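PDB 4ZM6: N-acetyl-beta-D glucosaminidase from Rhizomucor miehei CAU432, which combines a glycoside hydrolase family 3 beta-N-acetylglucosaminidase with a GCN5-related glucosamine N-acetyltransferase region that binds acetyl-coenzyme A. Local coordinates for residues A[390-395]-A[447-452]; A[659-664]-A[851-856]. All coordinates share one frame; numbering follows the deposited sequence.

Contact 1. Residues A[390-395]-A[447-452]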
loop_
_atom_site.group_PDB
_atom_site.type_symbol
_atom_site.label_atom_id
_atom_site.label_comp_id
_atom_site.label_asym_id
_atom_site.label_seq_id
_atom_site.Cartn_x
_atom_site.Cartn_y
_atom_site.Cartn_z
ATOM N N ASP A 390 -50.748 22.639 -5.787
ATOM C CA ASP A 390 -49.542 23.379 -6.154
ATOM C C ASP A 390 -49.163 23.100 -7.605
ATOM O O ASP A 390 -49.362 21.998 -8.111
ATOM C CB ASP A 390 -48.358 23.005 -5.256
ATOM C CG ASP A 390 -48.379 23.713 -3.918
ATOM O OD1 ASP A 390 -48.606 24.940 -3.891
ATOM O OD2 ASP A 390 -48.132 23.045 -2.891
ATOM N N LYS A 391 -48.608 24.110 -8.264
ATOM C CA LYS A 391 -48.159 23.982 -9.641
ATOM C C LYS A 391 -46.656 23.703 -9.639
ATOM O O LYS A 391 -45.876 24.498 -9.107
ATOM C CB LYS A 391 -48.467 25.269 -10.413
ATOM C CG LYS A 391 -48.251 25.188 -11.922
ATOM C CD LYS A 391 -49.396 24.484 -12.644
ATOM C CE LYS A 391 -49.666 25.102 -14.016
ATOM N NZ LYS A 391 -50.424 26.391 -13.932
ATOM N N ILE A 392 -46.266 22.567 -10.216
ATOM C CA ILE A 392 -44.861 22.221 -10.383
ATOM C C ILE A 392 -44.436 22.417 -11.839
ATOM O O ILE A 392 -45.049 21.856 -12.751
ATOM C CB ILE A 392 -44.577 20.755 -9.976
ATOM C CG1 ILE A 392 -44.837 20.557 -8.476
ATOM C CG2 ILE A 392 -43.136 20.369 -10.323
ATOM C CD1 ILE A 392 -44.515 19.169 -7.953
ATOM N N LEU A 393 -43.381 23.199 -12.051
ATOM C CA LEU A 393 -42.811 23.380 -13.390
ATOM C C LEU A 393 -41.547 22.541 -13.552
ATOM O O LEU A 393 -40.547 22.779 -12.875
ATOM C CB LEU A 393 -42.481 24.853 -13.636
ATOM C CG LEU A 393 -41.923 25.192 -15.019
ATOM C CD1 LEU A 393 -42.786 24.615 -16.135
ATOM C CD2 LEU A 393 -41.793 26.697 -15.168
ATOM N N PHE A 394 -41.597 21.558 -14.446
ATOM C CA PHE A 394 -40.437 20.722 -14.722
ATOM C C PHE A 394 -39.825 21.122 -16.060
ATOM O O PHE A 394 -40.424 20.905 -17.113
ATOM C CB PHE A 394 -40.822 19.236 -14.715
ATOM C CG PHE A 394 -39.697 18.303 -15.099
ATOM C CD1 PHE A 394 -38.430 18.446 -14.547
ATOM C CD2 PHE A 394 -39.913 17.268 -15.997
ATOM C CE1 PHE A 394 -37.402 17.586 -14.891
ATOM C CE2 PHE A 394 -38.888 16.397 -16.342
ATOM C CZ PHE A 394 -37.628 16.560 -15.789
ATOM N N LEU A 395 -38.632 21.711 -16.000
ATOM C CA LEU A 395 -37.883 22.116 -17.187
ATOM C C LEU A 395 -36.735 21.142 -17.403
ATOM O O LEU A 395 -35.901 20.971 -16.518
ATOM C CB LEU A 395 -37.335 23.530 -17.005
ATOM C CG LEU A 395 -38.366 24.604 -16.653
ATOM C CD1 LEU A 395 -37.704 25.965 -16.519
ATOM C CD2 LEU A 395 -39.474 24.647 -17.695
ATOM N N TRP A 447 -43.296 25.328 -7.401
ATOM C CA TRP A 447 -42.038 24.591 -7.390
ATOM C C TRP A 447 -41.506 24.470 -8.816
ATOM O O TRP A 447 -42.250 24.115 -9.735
ATOM C CB TRP A 447 -42.228 23.189 -6.795
ATOM C CG TRP A 447 -42.933 23.144 -5.455
ATOM C CD1 TRP A 447 -44.288 23.193 -5.234
ATOM C CD2 TRP A 447 -42.324 23.023 -4.164
ATOM N NE1 TRP A 447 -44.553 23.118 -3.887
ATOM C CE2 TRP A 447 -43.368 23.010 -3.207
ATOM C CE3 TRP A 447 -41.001 22.920 -3.720
ATOM C CZ2 TRP A 447 -43.124 22.903 -1.833
ATOM C CZ3 TRP A 447 -40.759 22.812 -2.352
ATOM C CH2 TRP A 447 -41.816 22.806 -1.427
ATOM N N VAL A 448 -40.221 24.770 -8.992
ATOM C CA VAL A 448 -39.547 24.613 -10.279
ATOM C C VAL A 448 -38.474 23.541 -10.147
ATOM O O VAL A 448 -37.634 23.613 -9.258
ATOM C CB VAL A 448 -38.887 25.929 -10.732
ATOM C CG1 VAL A 448 -38.152 25.739 -12.054
ATOM C CG2 VAL A 448 -39.930 27.033 -10.838
ATOM N N ILE A 449 -38.517 22.544 -11.023
ATOM C CA ILE A 449 -37.495 21.504 -11.064
ATOM C C ILE A 449 -36.818 21.573 -12.424
ATOM O O ILE A 449 -37.477 21.461 -13.459
ATOM C CB ILE A 449 -38.083 20.092 -10.854
ATOM C CG1 ILE A 449 -38.720 19.973 -9.466
ATOM C CG2 ILE A 449 -36.996 19.036 -11.003
ATOM C CD1 ILE A 449 -39.451 18.665 -9.232
ATOM N N ILE A 450 -35.501 21.753 -12.424
ATOM C CA ILE A 450 -34.755 21.844 -13.671
ATOM C C ILE A 450 -33.865 20.622 -13.841
ATOM O O ILE A 450 -33.189 20.197 -12.905
ATOM C CB ILE A 450 -33.940 23.144 -13.752
ATOM C CG1 ILE A 450 -34.891 24.336 -13.625
ATOM C CG2 ILE A 450 -33.191 23.213 -15.074
ATOM C CD1 ILE A 450 -34.229 25.690 -13.727
ATOM N N GLY A 451 -33.903 20.051 -15.042
ATOM C CA GLY A 451 -33.100 18.893 -15.393
ATOM C C GLY A 451 -31.947 19.348 -16.258
ATOM O O GLY A 451 -32.148 19.763 -17.405
ATOM N N THR A 452 -30.739 19.304 -15.706
ATOM C CA THR A 452 -29.538 19.580 -16.487
ATOM C C THR A 452 -28.898 18.274 -16.924
ATOM O O THR A 452 -29.002 17.258 -16.243
ATOM C CB THR A 452 -28.514 20.426 -15.712
ATOM O OG1 THR A 452 -27.929 19.647 -14.661
ATOM C CG2 THR A 452 -29.183 21.674 -15.135
#

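Contact 2. Residues A[659-664]-A[851-856]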
loop_
_atom_site.group_PDB
_atom_site.type_symbol
_atom_site.label_atom_id
_atom_site.label_comp_id
_atom_site.label_asym_id
_atom_site.label_seq_id
_atom_site.Cartn_x
_atom_site.Cartn_y
_atom_site.Cartn_z
ATOM N N GLY A 659 -21.088 -22.001 10.077
ATOM C CA GLY A 659 -21.960 -21.345 9.119
ATOM C C GLY A 659 -22.672 -20.249 9.875
ATOM O O GLY A 659 -22.100 -19.674 10.800
ATOM N N VAL A 660 -23.916 -19.963 9.506
ATOM C CA VAL A 660 -24.661 -18.908 10.173
ATOM C C VAL A 660 -25.666 -19.528 11.136
ATOM O O VAL A 660 -26.510 -20.320 10.725
ATOM C CB VAL A 660 -25.394 -17.997 9.169
ATOM C CG1 VAL A 660 -26.087 -16.851 9.901
ATOM C CG2 VAL A 660 -24.420 -17.460 8.127
ATOM N N PRO A 661 -25.577 -19.174 12.425
ATOM C CA PRO A 661 -26.544 -19.654 13.412
ATOM C C PRO A 661 -27.981 -19.538 12.916
ATOM O O PRO A 661 -28.294 -18.641 12.127
ATOM C CB PRO A 661 -26.316 -18.725 14.606
ATOM C CG PRO A 661 -24.891 -18.314 14.497
ATOM C CD PRO A 661 -24.526 -18.341 13.037
ATOM N N ASP A 662 -28.837 -20.448 13.377
ATOM C CA ASP A 662 -30.227 -20.518 12.924
ATOM C C ASP A 662 -31.271 -20.397 14.041
ATOM O O ASP A 662 -32.455 -20.215 13.762
ATOM C CB ASP A 662 -30.436 -21.835 12.179
ATOM C CG ASP A 662 -31.725 -21.864 11.405
ATOM O OD1 ASP A 662 -31.864 -21.073 10.450
ATOM O OD2 ASP A 662 -32.600 -22.678 11.757
ATOM N N ASP A 663 -30.841 -20.466 15.296
ATOM C CA ASP A 663 -31.769 -20.649 16.412
ATOM C C ASP A 663 -32.279 -19.345 17.039
ATOM O O ASP A 663 -32.983 -19.382 18.045
ATOM C CB ASP A 663 -31.123 -21.540 17.479
ATOM C CG ASP A 663 -30.616 -22.857 16.908
ATOM O OD1 ASP A 663 -31.389 -23.550 16.208
ATOM O OD2 ASP A 663 -29.435 -23.194 17.144
ATOM N N ASP A 664 -31.934 -18.198 16.460
ATOM C CA ASP A 664 -32.527 -16.936 16.887
ATOM C C ASP A 664 -32.796 -16.038 15.685
ATOM O O ASP A 664 -32.250 -16.254 14.603
ATOM C CB ASP A 664 -31.653 -16.228 17.927
ATOM C CG ASP A 664 -30.431 -15.578 17.320
ATOM O OD1 ASP A 664 -29.535 -16.318 16.864
ATOM O OD2 ASP A 664 -30.361 -14.327 17.305
ATOM N N ARG A 851 -27.213 -26.716 18.867
ATOM C CA ARG A 851 -27.434 -25.529 18.057
ATOM C C ARG A 851 -27.330 -25.914 16.583
ATOM O O ARG A 851 -26.628 -26.870 16.238
ATOM C CB ARG A 851 -26.392 -24.453 18.382
ATOM C CG ARG A 851 -26.407 -23.932 19.811
ATOM C CD ARG A 851 -27.590 -23.018 20.076
ATOM N NE ARG A 851 -27.702 -22.642 21.489
ATOM C CZ ARG A 851 -26.916 -21.763 22.111
ATOM N NH1 ARG A 851 -25.933 -21.154 21.464
ATOM N NH2 ARG A 851 -27.107 -21.490 23.394
ATOM N N SER A 852 -28.015 -25.166 15.716
ATOM C CA SER A 852 -27.996 -25.440 14.272
ATOM C C SER A 852 -27.476 -24.245 13.473
ATOM O O SER A 852 -27.629 -23.095 13.885
ATOM C CB SER A 852 -29.394 -25.833 13.785
ATOM O OG SER A 852 -29.912 -26.920 14.539
ATOM N N TYR A 853 -26.853 -24.533 12.333
ATOM C CA TYR A 853 -26.316 -23.499 11.445
ATOM C C TYR A 853 -26.664 -23.797 9.994
ATOM O O TYR A 853 -26.826 -24.951 9.615
ATOM C CB TYR A 853 -24.789 -23.409 11.568
ATOM C CG TYR A 853 -24.265 -23.478 12.985
ATOM C CD1 TYR A 853 -23.977 -24.699 13.573
ATOM C CD2 TYR A 853 -24.048 -22.324 13.733
ATOM C CE1 TYR A 853 -23.495 -24.775 14.862
ATOM C CE2 TYR A 853 -23.562 -22.392 15.030
ATOM C CZ TYR A 853 -23.291 -23.626 15.588
ATOM O OH TYR A 853 -22.813 -23.724 16.874
ATOM N N ARG A 854 -26.761 -22.752 9.182
ATOM C CA ARG A 854 -26.904 -22.913 7.739
ATOM C C ARG A 854 -25.623 -22.452 7.070
ATOM O O ARG A 854 -25.231 -21.291 7.205
ATOM C CB ARG A 854 -28.079 -22.097 7.214
ATOM C CG ARG A 854 -28.299 -22.221 5.710
ATOM C CD ARG A 854 -29.418 -21.306 5.238
ATOM N NE ARG A 854 -30.639 -21.514 6.014
ATOM C CZ ARG A 854 -31.475 -22.536 5.844
ATOM N NH1 ARG A 854 -31.235 -23.473 4.925
ATOM N NH2 ARG A 854 -32.554 -22.632 6.617
ATOM N N LEU A 855 -24.972 -23.358 6.349
ATOM C CA LEU A 855 -23.732 -23.026 5.670
ATOM C C LEU A 855 -24.003 -22.081 4.510
ATOM O O LEU A 855 -25.123 -22.009 4.001
ATOM C CB LEU A 855 -23.037 -24.286 5.155
ATOM C CG LEU A 855 -22.705 -25.366 6.188
ATOM C CD1 LEU A 855 -21.755 -26.392 5.579
ATOM C CD2 LEU A 855 -22.112 -24.767 7.460
ATOM N N GLY A 856 -22.966 -21.350 4.116
ATOM C CA GLY A 856 -23.012 -20.462 2.960
ATOM C C GLY A 856 -21.654 -20.480 2.299
ATOM O O GLY A 856 -20.638 -20.631 2.976
HETATM O O HOH W 1 -27.999 -20.997 16.224
#

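Contact 1. Residues A[390-395]-A[447-452]
Phe394 and Ile449 are paired on neighbouring parallel strands, their side chains crossing at a slant, and make up the close-packed part of this contact. Phe394 holds CG anti to its backbone N (chi1 176°); its ring atom CD1 meets Ile449 CG2 at 3.9 Å, with Ile449 O at the ring edge, near its plane. Phe415 stacks on the Phe394 ring, and Tyr428 also meets it. On the same face, Ile392 CG2 reaches Ile449 CD1 at 4.2 Å. The two are internal strands of a mixed sheet; from strand 426-431, the chain passes through helix 439-444 and over strand 392-397 to enter 447-452. Backbone bonds alternate in the parallel manner: Ile449 N to Leu393 O at 2.8 Å, then Leu395 N to Ile449 O at 2.8 Å. The opposite face carries Leu395 and Ile450, CB to CG1 4.2 Å, with helix 459-471 packed on Ile450. Towards solvent the fit slackens. Lys391 takes part through its carbonyl, Trp447 N to Lys391 O at 3.2 Å, the longest of the five backbone bonds, while its side chain is exposed. Asp390 OD2 stands 3.7 Å from Trp447 NE1 at the indole edge, carboxylate and ring planes 76° apart. That oxygen instead accepts Ala387 N, and Arg474 makes a cation-pi contact with the indole.

Contact 2. Residues A[659-664]-A[851-856]
Tyr853 presents the edge of its ring to the backbone of Val660, whose carbonyl carbon lies near the ring plane, while Pro661 approaches obliquely: Tyr853 CD2 is 3.7 Å from Pro661 CA and 4.1 Å from Pro661 CD. The second flat group, the Arg854 guanidinium, has Asp662 OD1 obliquely placed, 4.2 Å from NH2, too long for a salt bridge; carboxylate and guanidinium planes stand 81° apart. The polar ends of this strand are held from elsewhere: Tyr853 OH is hydrogen-bonded to Asp688 OD2, Ser852 OG to His687 ND1, Arg854 NH1 to Asp682 O and Arg851 NH2 to Asp564 O.

These residues belong to a short antiparallel ladder. Val660 and Arg854 form a hydrogen-bonded pair, with Val660 N to Arg854 O at 3.0 Å and Arg854 N to Val660 O at 2.9 Å. Pro661 and Tyr853 are the following non-hydrogen-bonded pair. The ladder joins two regions, both assigned by sequence to the N-acetyltransferase family, since a strand of the second runs beside segments 660-661, 680-681 and 686-692 of the first. Pro661 itself touches the bound acetyl-coenzyme A.

Past the ladder, Asp662 N still hydrogen-bonds to Ser852 O (132° at the hydrogen), and the Asp663 side chain adds a bond. Asp663 keeps CG beside its own N (chi1 -53°), and OD2 accepts Ser852 N at 2.8 Å through its syn lone pair. One water accepts from Asp663 N and donates to both Asp663 OD2, at 2.8 Å, and Ser852 O, so that this carbonyl takes a second donor. Asp664 then caps the N terminus of the helix that follows.

In the fold
From the N terminus the chain first builds the TIM-barrel-type hydrolase region, then enters the sheet of contact 1. There strand 392-397 is joined by 447-452 after 51 intervening residues, which supply the edge strand 426-431 and helices 413-422 and 439-444. That loop is closed well before contact 2 opens, so the two lie in series, neither nested nor crossed. Contact 2 closes a far longer loop of 186 residues, as strand 847-857, near the C terminus, returns to 660-661. The two contacts are about 42 Å apart at their nearest atoms and do not touch.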